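Titin (Homo sapiens, PDB 2J8H) probably contributes to the elasticity and mechanical order of muscle, with this A-band segment forming a rigid tandem of two immunoglobulin domains. Local coordinates at residues P5-E10 with Y77-T82. Residues are numbered along the deposited sequence; the frame is centred on the assembly and turned at random.
Sequences PHFKEE and YQVRAT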
loop_
_atom_site.group_PDB
_atom_site.type_symbol
_atom_site.label_atom_id
_atom_site.label_comp_id
_atom_site.label_asym_id
_atom_site.label_seq_id
_atom_site.Cartn_x
_atom_site.Cartn_y
_atom_site.Cartn_z
ATOM N N PRO A 5 -14.999 -19.966 -30.830
ATOM C CA PRO A 5 -14.116 -19.586 -29.730
ATOM C C PRO A 5 -13.796 -20.727 -28.774
ATOM O O PRO A 5 -14.632 -21.601 -28.552
ATOM C CB PRO A 5 -14.916 -18.518 -28.992
ATOM C CG PRO A 5 -15.978 -18.068 -29.955
ATOM C CD PRO A 5 -16.297 -19.273 -30.740
ATOM N N HIS A 6 -12.585 -20.708 -28.218
ATOM C CA HIS A 6 -12.145 -21.701 -27.238
ATOM C C HIS A 6 -11.235 -21.001 -26.241
ATOM O O HIS A 6 -10.557 -20.053 -26.593
ATOM C CB HIS A 6 -11.410 -22.820 -27.953
ATOM C CG HIS A 6 -10.917 -23.926 -27.066
ATOM N ND1 HIS A 6 -11.751 -24.889 -26.536
ATOM C CD2 HIS A 6 -9.659 -24.285 -26.708
ATOM C CE1 HIS A 6 -11.034 -25.762 -25.845
ATOM N NE2 HIS A 6 -9.761 -25.424 -25.941
ATOM N N PHE A 7 -11.281 -21.436 -24.988
ATOM C CA PHE A 7 -10.343 -20.967 -23.962
ATOM C C PHE A 7 -9.159 -21.909 -23.953
ATOM O O PHE A 7 -9.253 -23.024 -23.453
ATOM C CB PHE A 7 -11.025 -20.877 -22.596
ATOM C CG PHE A 7 -12.004 -19.780 -22.522
ATOM C CD1 PHE A 7 -13.352 -20.032 -22.603
ATOM C CD2 PHE A 7 -11.579 -18.475 -22.478
ATOM C CE1 PHE A 7 -14.271 -19.004 -22.594
ATOM C CE2 PHE A 7 -12.478 -17.449 -22.452
ATOM C CZ PHE A 7 -13.851 -17.723 -22.535
ATOM N N LYS A 8 -8.077 -21.484 -24.605
ATOM C CA LYS A 8 -6.817 -22.230 -24.624
ATOM C C LYS A 8 -6.224 -22.214 -23.217
ATOM O O LYS A 8 -5.647 -23.184 -22.754
ATOM C CB LYS A 8 -5.855 -21.569 -25.617
ATOM C CG LYS A 8 -4.513 -22.243 -25.814
ATOM C CD LYS A 8 -4.652 -23.445 -26.675
ATOM C CE LYS A 8 -3.324 -24.138 -26.891
ATOM N NZ LYS A 8 -3.547 -25.509 -27.440
ATOM N N GLU A 9 -6.363 -21.081 -22.542
ATOM C CA GLU A 9 -6.021 -20.990 -21.124
ATOM C C GLU A 9 -7.252 -20.438 -20.411
ATOM O O GLU A 9 -7.678 -19.333 -20.675
ATOM C CB GLU A 9 -4.788 -20.118 -20.937
ATOM C CG GLU A 9 -3.605 -20.638 -21.759
ATOM C CD GLU A 9 -2.331 -19.847 -21.542
ATOM O OE1 GLU A 9 -2.403 -18.817 -20.852
ATOM O OE2 GLU A 9 -1.264 -20.249 -22.054
ATOM N N GLU A 10 -7.854 -21.265 -19.569
ATOM C CA GLU A 10 -9.101 -20.932 -18.876
ATOM C C GLU A 10 -8.814 -20.029 -17.686
ATOM O O GLU A 10 -7.690 -19.994 -17.186
ATOM C CB GLU A 10 -9.779 -22.211 -18.352
ATOM C CG GLU A 10 -10.171 -23.226 -19.417
ATOM C CD GLU A 10 -10.627 -24.551 -18.809
ATOM O OE1 GLU A 10 -11.100 -24.568 -17.644
ATOM O OE2 GLU A 10 -10.474 -25.602 -19.481
ATOM N N TYR A 77 -17.052 -14.672 -11.316
ATOM C CA TYR A 77 -16.887 -13.870 -12.504
ATOM C C TYR A 77 -16.967 -14.803 -13.684
ATOM O O TYR A 77 -16.667 -15.991 -13.557
ATOM C CB TYR A 77 -15.530 -13.165 -12.496
ATOM C CG TYR A 77 -15.443 -12.136 -11.396
ATOM C CD1 TYR A 77 -15.150 -12.511 -10.077
ATOM C CD2 TYR A 77 -15.703 -10.807 -11.658
ATOM C CE1 TYR A 77 -15.103 -11.564 -9.064
ATOM C CE2 TYR A 77 -15.688 -9.865 -10.651
ATOM C CZ TYR A 77 -15.376 -10.247 -9.354
ATOM O OH TYR A 77 -15.350 -9.270 -8.373
ATOM N N GLN A 78 -17.421 -14.259 -14.810
ATOM C CA GLN A 78 -17.477 -14.975 -16.074
ATOM C C GLN A 78 -16.752 -14.167 -17.137
ATOM O O GLN A 78 -16.722 -12.959 -17.092
ATOM C CB GLN A 78 -18.920 -15.186 -16.528
ATOM C CG GLN A 78 -19.780 -16.047 -15.635
ATOM C CD GLN A 78 -20.445 -15.286 -14.499
ATOM O OE1 GLN A 78 -20.767 -14.109 -14.626
ATOM N NE2 GLN A 78 -20.690 -15.980 -13.387
ATOM N N VAL A 79 -16.134 -14.866 -18.067
ATOM C CA VAL A 79 -15.583 -14.284 -19.283
ATOM C C VAL A 79 -16.224 -15.030 -20.434
ATOM O O VAL A 79 -16.397 -16.271 -20.382
ATOM C CB VAL A 79 -14.037 -14.376 -19.340
ATOM C CG1 VAL A 79 -13.587 -15.798 -19.351
ATOM C CG2 VAL A 79 -13.459 -13.571 -20.551
ATOM N N ARG A 80 -16.652 -14.258 -21.426
ATOM C CA ARG A 80 -17.325 -14.809 -22.575
ATOM C C ARG A 80 -16.574 -14.474 -23.826
ATOM O O ARG A 80 -16.163 -13.339 -24.009
ATOM C CB ARG A 80 -18.744 -14.240 -22.660
ATOM C CG ARG A 80 -19.561 -14.885 -23.792
ATOM C CD ARG A 80 -20.917 -14.215 -23.979
ATOM N NE ARG A 80 -21.754 -14.400 -22.801
ATOM C CZ ARG A 80 -22.983 -13.926 -22.670
ATOM N NH1 ARG A 80 -23.557 -13.254 -23.666
ATOM N NH2 ARG A 80 -23.657 -14.141 -21.551
ATOM N N ALA A 81 -16.437 -15.445 -24.723
ATOM C CA ALA A 81 -15.767 -15.231 -26.001
ATOM C C ALA A 81 -16.737 -15.602 -27.101
ATOM O O ALA A 81 -17.285 -16.690 -27.075
ATOM C CB ALA A 81 -14.488 -16.099 -26.096
ATOM N N THR A 82 -16.932 -14.703 -28.063
ATOM C CA THR A 82 -17.920 -14.871 -29.104
ATOM C C THR A 82 -17.342 -14.502 -30.468
ATOM O O THR A 82 -16.681 -13.476 -30.627
ATOM C CB THR A 82 -19.103 -13.922 -28.848
ATOM O OG1 THR A 82 -19.643 -14.160 -27.546
ATOM C CG2 THR A 82 -20.205 -14.079 -29.885
#
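Phe7 faces Val79 and Ala81 across the interior of an immunoglobulin I-set beta sandwich, joining strand 6-7, the edge of one sheet, to strand 76-83 of the other. No hydrogen bond links the two segments; apolar side chains pack against each other and against carbonyl groups of strand 76-83. In Phe7, CB does not head for the facing strand, but with CG anti to the carbonyl carbon (chi1 -70°) the ring reaches across the sandwich interior and brings its far end close. CE1 stays 4.1 Å from the carbonyl O of Val79. CE2 lies 3.7 Å from CG1 of Val79, the two side chains passing each other in opposite directions. At the tip, CZ meets that same methyl, comes 3.6 Å from Val79 O and reaches CB of Ala81 at 4.0 Å. The carbonyl O and the alanine methyl approach the ring obliquely, whereas the carbonyl carbon of Arg80 lies at its edge. A long, flat aromatic suits this place because it can span between sheets, while the branched Val79 offers CG1 to it and the small Ala81 lets the tip come close. An alanine in place of Phe7 would probably open a gap between the sheets and leave Val79 CG1 without its aromatic partner. Val28 and Val88 also touch Phe7. The closed, apolar ring of Pro5, with no long side chain to turn, packs its CB 3.8 Å from CB of Ala81, and Pro34 touches both. Beyond, Pro5 CG lies 3.4 Å from Ala81 O.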